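Local coordinates for protein P35 antigen (Borrelia burgdorferi, PDB 4ALY) that is an outer surface lipoprotein of the Lyme disease agent, critical for infection after a tick bite, at residues 132-137 against 173-178; 168-173 against 218-223. One frame throughout, in Å; residues are numbered along the deposited sequence.

Overall arrangement
Both interactions use helix 163-189. R173 falls in the segments of both but makes contacts only in interaction 2. Interaction 1 sets the short helix 129-137 across helix 163-189, close to the centre of the chain, and all its touching residues are buried. Interaction 2 joins it to the long helix 200-233. That contact is mainly buried, but K219 at its border is exposed. The chemistry differs accordingly. Residues 132-137 and 173-178 meet through apolar side chains, a Met-aromatic pair and aliphatic packing on a glutamine. Residues 168-173 and 218-223 add a salt bridge to tryptophan packing. The two contacts touch, with G174 CA lying 3.3 Å from W220 CE2.

Interaction 1 of 2, residues 132-137 against 173-178; sequences RRMLYT and RGFSIQ
Q178, F175 and M134 carry most of this contact between two helical segments that cross at 92°, with their axes 8.0 Å apart. Q178 lays its aliphatic part on the other helix. Its CG is anti to the backbone N (chi1 -169°), which brings it to 3.3 Å from M134 O. The bend at chi2 then brings CD toward T137, whose side chain Q178 crosses at about a right angle. T137 CG2 lies 3.3 Å from Q178 NE2. This is packing; the polar partners of the amide are elsewhere, with K217 NZ at OE1 and E182 OE2 at NE2.

F175 meets M134 obliquely through CD1 and CE1. M134 CB is 3.9 Å from F175 CD1, and the sulfur SD is 4.0 Å from F175 CE1. The sulfur stands 57° off the ring normal and makes a Met-aromatic contact. L135 CD1 reaches the backbone at F175 N, at 3.9 Å. The backbones come close here, with L135 CA and F175 CA 4.5 Å apart. G174, which has no side chain, adds to the contact beside L135 CD1.

Within its own helix R133 NH1 hydrogen-bonds T137 OG1, and NH2 forms a salt bridge with E182 OE1 of helix 163-189. Helix 106-110 packs on L135 through F110, while helix 254-275 touches I177 through I264.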
loop_
_atom_site.group_PDB
_atom_site.type_symbol
_atom_site.label_atom_id
_atom_site.label_comp_id
_atom_site.label_asym_id
_atom_site.label_seq_id
_atom_site.Cartn_x
_atom_site.Cartn_y
_atom_site.Cartn_z
ATOM N N ARG A 132 -0.967 -9.323 4.316
ATOM C CA ARG A 132 -2.364 -9.060 4.277
ATOM C C ARG A 132 -2.769 -7.774 5.097
ATOM O O ARG A 132 -3.461 -6.883 4.577
ATOM C CB ARG A 132 -3.073 -10.275 4.753
ATOM C CG ARG A 132 -3.692 -11.094 3.684
ATOM C CD ARG A 132 -4.642 -12.078 4.382
ATOM N NE ARG A 132 -3.783 -13.203 4.298
ATOM C CZ ARG A 132 -3.435 -14.048 5.249
ATOM N NH1 ARG A 132 -3.968 -14.026 6.471
ATOM N NH2 ARG A 132 -2.603 -14.995 4.851
ATOM N N ARG A 133 -2.344 -7.695 6.351
ATOM C CA ARG A 133 -2.570 -6.551 7.253
ATOM C C ARG A 133 -2.133 -5.209 6.598
ATOM O O ARG A 133 -2.937 -4.199 6.540
ATOM C CB ARG A 133 -1.885 -6.788 8.633
ATOM C CG ARG A 133 -2.433 -5.879 9.783
ATOM C CD ARG A 133 -1.882 -4.441 9.683
ATOM N NE ARG A 133 -0.431 -4.446 9.589
ATOM C CZ ARG A 133 0.257 -3.429 9.105
ATOM N NH1 ARG A 133 -0.410 -2.398 8.651
ATOM N NH2 ARG A 133 1.582 -3.442 9.038
ATOM N N MET A 134 -0.929 -5.200 6.011
ATOM C CA MET A 134 -0.392 -3.979 5.328
ATOM C C MET A 134 -1.323 -3.650 4.166
ATOM O O MET A 134 -1.661 -2.522 3.934
ATOM C CB MET A 134 1.032 -4.210 4.849
ATOM C CG MET A 134 2.113 -3.513 5.663
ATOM S SD MET A 134 3.666 -4.396 5.506
ATOM C CE MET A 134 4.594 -3.862 6.957
ATOM N N LEU A 135 -1.807 -4.651 3.457
ATOM C CA LEU A 135 -2.737 -4.349 2.415
ATOM C C LEU A 135 -4.022 -3.650 2.989
ATOM O O LEU A 135 -4.545 -2.707 2.379
ATOM C CB LEU A 135 -3.112 -5.635 1.713
ATOM C CG LEU A 135 -4.169 -5.516 0.629
ATOM C CD1 LEU A 135 -3.720 -4.558 -0.505
ATOM C CD2 LEU A 135 -4.424 -6.960 0.119
ATOM N N TYR A 136 -4.528 -4.124 4.143
ATOM C CA TYR A 136 -5.782 -3.589 4.696
ATOM C C TYR A 136 -5.544 -2.152 5.178
ATOM O O TYR A 136 -6.365 -1.267 4.947
ATOM C CB TYR A 136 -6.284 -4.454 5.871
ATOM C CG TYR A 136 -6.538 -5.927 5.600
ATOM C CD1 TYR A 136 -7.006 -6.379 4.360
ATOM C CD2 TYR A 136 -6.307 -6.878 6.589
ATOM C CE1 TYR A 136 -7.276 -7.721 4.126
ATOM C CE2 TYR A 136 -6.517 -8.228 6.359
ATOM C CZ TYR A 136 -7.041 -8.641 5.115
ATOM O OH TYR A 136 -7.297 -9.995 4.874
ATOM N N THR A 137 -4.417 -1.935 5.847
ATOM C CA THR A 137 -3.979 -0.633 6.249
ATOM C C THR A 137 -3.849 0.318 5.049
ATOM O O THR A 137 -4.124 1.524 5.206
ATOM C CB THR A 137 -2.647 -0.756 6.995
ATOM O OG1 THR A 137 -2.858 -1.592 8.132
ATOM C CG2 THR A 137 -2.140 0.552 7.491
ATOM N N ARG A 173 0.784 -2.382 -6.241
ATOM C CA ARG A 173 0.307 -1.058 -5.923
ATOM C C ARG A 173 -0.026 -0.864 -4.409
ATOM O O ARG A 173 0.751 -0.226 -3.708
ATOM C CB ARG A 173 -0.753 -0.462 -6.924
ATOM C CG ARG A 173 -1.361 0.816 -6.378
ATOM C CD ARG A 173 -1.586 2.086 -7.218
ATOM N NE ARG A 173 -2.747 1.997 -8.067
ATOM C CZ ARG A 173 -3.577 3.001 -8.352
ATOM N NH1 ARG A 173 -3.436 4.215 -7.836
ATOM N NH2 ARG A 173 -4.585 2.760 -9.180
ATOM N N GLY A 174 -1.141 -1.395 -3.899
ATOM C CA GLY A 174 -1.604 -1.024 -2.549
ATOM C C GLY A 174 -0.689 -1.520 -1.456
ATOM O O GLY A 174 -0.213 -0.706 -0.601
ATOM N N PHE A 175 -0.373 -2.824 -1.493
ATOM C CA PHE A 175 0.590 -3.352 -0.520
ATOM C C PHE A 175 1.900 -2.541 -0.604
ATOM O O PHE A 175 2.428 -2.105 0.443
ATOM C CB PHE A 175 0.817 -4.841 -0.674
ATOM C CG PHE A 175 2.035 -5.337 0.035
ATOM C CD1 PHE A 175 1.975 -5.715 1.381
ATOM C CD2 PHE A 175 3.242 -5.435 -0.632
ATOM C CE1 PHE A 175 3.109 -6.173 2.021
ATOM C CE2 PHE A 175 4.400 -5.866 0.005
ATOM C CZ PHE A 175 4.337 -6.236 1.337
ATOM N N SER A 176 2.410 -2.267 -1.811
ATOM C CA SER A 176 3.831 -1.797 -1.877
ATOM C C SER A 176 3.996 -0.419 -1.258
ATOM O O SER A 176 5.003 -0.134 -0.662
ATOM C CB SER A 176 4.317 -1.797 -3.327
ATOM O OG SER A 176 4.457 -3.116 -3.758
ATOM N N ILE A 177 2.990 0.441 -1.446
ATOM C CA ILE A 177 2.978 1.837 -0.960
ATOM C C ILE A 177 2.935 1.893 0.587
ATOM O O ILE A 177 3.669 2.683 1.231
ATOM C CB ILE A 177 1.735 2.551 -1.473
ATOM C CG1 ILE A 177 1.729 2.616 -3.025
ATOM C CG2 ILE A 177 1.617 3.920 -0.797
ATOM C CD1 ILE A 177 0.409 3.106 -3.582
ATOM N N GLN A 178 2.038 1.076 1.166
ATOM C CA GLN A 178 1.924 0.919 2.597
ATOM C C GLN A 178 3.229 0.359 3.212
ATOM O O GLN A 178 3.786 0.996 4.103
ATOM C CB GLN A 178 0.700 0.059 2.950
ATOM C CG GLN A 178 0.383 0.083 4.408
ATOM C CD GLN A 178 0.062 1.504 4.899
ATOM O OE1 GLN A 178 -0.634 2.289 4.220
ATOM N NE2 GLN A 178 0.590 1.843 6.086
#

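Interaction 2 of 2, residues 168-173 against 218-223; sequences ETLINR and EKWLKD
The helical segments around R173 and W220 run nearly antiparallel, at 167°, with their axes 12.3 Å apart. This is a side-by-side helix pair in an all-helical fold of the Borrelia CRASP-1 family, and large side chains bridge the separation. The backbone at 168-173 has a pi-helical turn, in which E168 O accepts from both N172 N and R173 N.

The CB of W220 is directed toward the other helix. Its CG is anti to the backbone N (chi1 166°). The six-membered end of the indole reaches the T169 backbone, where CH2 lies 3.4 Å from T169 O. T169 CG2 sits at the ring edge, in plane, 3.5 Å from W220 CZ3. L170 CD2 also meets the edge, near CH2. At the other end of the indole, NE1 bonds to S138 OG.

R173 crosses the indole obliquely, its CG 3.4 Å from W220 CE3. CE3 also lies over one guanidinium face, near the rim, with the two planes 60° apart. N252 OD1 is a further partner of R173 NH2. The salt bridge to D223 is end-on: R173 NH1 and NH2 both bond to D223 OD2, at 3.0 and 2.8 Å, and NH2 meets its anti lone pair.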
loop_
_atom_site.group_PDB
_atom_site.type_symbol
_atom_site.label_atom_id
_atom_site.label_comp_id
_atom_site.label_asym_id
_atom_site.label_seq_id
_atom_site.Cartn_x
_atom_site.Cartn_y
_atom_site.Cartn_z
ATOM N N GLU A 168 -1.397 -7.871 -9.186
ATOM C CA GLU A 168 -0.502 -6.721 -9.451
ATOM C C GLU A 168 -1.089 -5.496 -8.680
ATOM O O GLU A 168 -0.416 -4.842 -7.865
ATOM C CB GLU A 168 -0.518 -6.460 -10.980
ATOM C CG GLU A 168 0.726 -6.074 -11.805
ATOM C CD GLU A 168 0.593 -6.494 -13.308
ATOM O OE1 GLU A 168 0.672 -7.736 -13.601
ATOM O OE2 GLU A 168 0.405 -5.616 -14.231
ATOM N N THR A 169 -2.357 -5.216 -8.919
ATOM C CA THR A 169 -3.039 -4.087 -8.302
ATOM C C THR A 169 -2.949 -4.091 -6.755
ATOM O O THR A 169 -2.646 -3.080 -6.154
ATOM C CB THR A 169 -4.499 -4.110 -8.746
ATOM O OG1 THR A 169 -4.555 -4.046 -10.193
ATOM C CG2 THR A 169 -5.276 -3.019 -8.098
ATOM N N LEU A 170 -3.155 -5.255 -6.135
ATOM C CA LEU A 170 -3.275 -5.320 -4.707
ATOM C C LEU A 170 -1.880 -5.314 -4.084
ATOM O O LEU A 170 -1.620 -4.703 -3.039
ATOM C CB LEU A 170 -4.077 -6.580 -4.308
ATOM C CG LEU A 170 -5.613 -6.596 -4.468
ATOM C CD1 LEU A 170 -6.198 -7.935 -3.976
ATOM C CD2 LEU A 170 -6.274 -5.435 -3.722
ATOM N N ILE A 171 -0.971 -5.997 -4.741
ATOM C CA ILE A 171 0.324 -6.211 -4.152
ATOM C C ILE A 171 1.360 -5.176 -4.581
ATOM O O ILE A 171 2.046 -4.596 -3.749
ATOM C CB ILE A 171 0.766 -7.649 -4.452
ATOM C CG1 ILE A 171 -0.251 -8.560 -3.719
ATOM C CG2 ILE A 171 2.252 -7.838 -4.069
ATOM C CD1 ILE A 171 0.060 -10.031 -3.784
ATOM N N ASN A 172 1.446 -4.927 -5.869
ATOM C CA ASN A 172 2.510 -4.090 -6.387
ATOM C C ASN A 172 2.112 -2.651 -6.273
ATOM O O ASN A 172 3.011 -1.806 -6.187
ATOM C CB ASN A 172 2.790 -4.434 -7.836
ATOM C CG ASN A 172 3.300 -5.865 -8.011
ATOM O OD1 ASN A 172 4.409 -6.027 -8.416
ATOM N ND2 ASN A 172 2.511 -6.879 -7.667
ATOM N N ARG A 173 0.784 -2.382 -6.241
ATOM C CA ARG A 173 0.307 -1.058 -5.923
ATOM C C ARG A 173 -0.026 -0.864 -4.409
ATOM O O ARG A 173 0.751 -0.226 -3.708
ATOM C CB ARG A 173 -0.753 -0.462 -6.924
ATOM C CG ARG A 173 -1.361 0.816 -6.378
ATOM C CD ARG A 173 -1.586 2.086 -7.218
ATOM N NE ARG A 173 -2.747 1.997 -8.067
ATOM C CZ ARG A 173 -3.577 3.001 -8.352
ATOM N NH1 ARG A 173 -3.436 4.215 -7.836
ATOM N NH2 ARG A 173 -4.585 2.760 -9.180
ATOM N N GLU A 218 -3.020 8.208 -1.455
ATOM C CA GLU A 218 -4.282 8.937 -1.659
ATOM C C GLU A 218 -4.875 8.631 -3.016
ATOM O O GLU A 218 -6.073 8.578 -3.172
ATOM C CB GLU A 218 -4.058 10.445 -1.533
ATOM C CG GLU A 218 -5.326 11.201 -1.299
ATOM C CD GLU A 218 -5.935 10.810 0.023
ATOM O OE1 GLU A 218 -5.137 10.691 1.007
ATOM O OE2 GLU A 218 -7.184 10.596 0.050
ATOM N N LYS A 219 -4.031 8.406 -4.009
ATOM C CA LYS A 219 -4.548 8.154 -5.324
ATOM C C LYS A 219 -5.010 6.688 -5.412
ATOM O O LYS A 219 -5.953 6.375 -6.127
ATOM C CB LYS A 219 -3.483 8.488 -6.367
ATOM C CG LYS A 219 -4.081 8.581 -7.748
ATOM C CD LYS A 219 -3.025 8.358 -8.795
ATOM C CE LYS A 219 -3.663 8.427 -10.188
ATOM N NZ LYS A 219 -2.609 8.052 -11.166
ATOM N N TRP A 220 -4.355 5.804 -4.661
ATOM C CA TRP A 220 -4.802 4.404 -4.475
ATOM C C TRP A 220 -6.134 4.387 -3.780
ATOM O O TRP A 220 -7.024 3.628 -4.143
ATOM C CB TRP A 220 -3.743 3.627 -3.703
ATOM C CG TRP A 220 -4.129 2.290 -3.119
ATOM C CD1 TRP A 220 -4.191 1.949 -1.787
ATOM C CD2 TRP A 220 -4.473 1.043 -3.843
ATOM N NE1 TRP A 220 -4.525 0.622 -1.635
ATOM C CE2 TRP A 220 -4.738 0.041 -2.829
ATOM C CE3 TRP A 220 -4.581 0.680 -5.202
ATOM C CZ2 TRP A 220 -5.084 -1.278 -3.163
ATOM C CZ3 TRP A 220 -4.935 -0.652 -5.533
ATOM C CH2 TRP A 220 -5.200 -1.595 -4.542
ATOM N N LEU A 221 -6.311 5.268 -2.808
ATOM C CA LEU A 221 -7.599 5.328 -2.100
ATOM C C LEU A 221 -8.655 5.857 -3.025
ATOM O O LEU A 221 -9.788 5.349 -3.035
ATOM C CB LEU A 221 -7.524 6.189 -0.822
ATOM C CG LEU A 221 -6.686 5.671 0.388
ATOM C CD1 LEU A 221 -6.327 6.792 1.372
ATOM C CD2 LEU A 221 -7.461 4.563 1.081
ATOM N N LYS A 222 -8.299 6.886 -3.791
ATOM C CA LYS A 222 -9.225 7.460 -4.790
ATOM C C LYS A 222 -9.617 6.492 -5.960
ATOM O O LYS A 222 -10.811 6.392 -6.378
ATOM C CB LYS A 222 -8.666 8.802 -5.289
ATOM C CG LYS A 222 -9.542 9.511 -6.329
ATOM C CD LYS A 222 -9.005 9.352 -7.756
ATOM C CE LYS A 222 -8.804 10.727 -8.425
ATOM N NZ LYS A 222 -10.041 11.284 -9.057
ATOM N N ASP A 223 -8.636 5.793 -6.513
ATOM C CA ASP A 223 -8.988 4.889 -7.636
ATOM C C ASP A 223 -9.872 3.743 -7.141
ATOM O O ASP A 223 -10.675 3.226 -7.899
ATOM C CB ASP A 223 -7.761 4.339 -8.403
ATOM C CG ASP A 223 -6.988 5.421 -9.180
ATOM O OD1 ASP A 223 -7.579 6.448 -9.543
ATOM O OD2 ASP A 223 -5.771 5.243 -9.409
#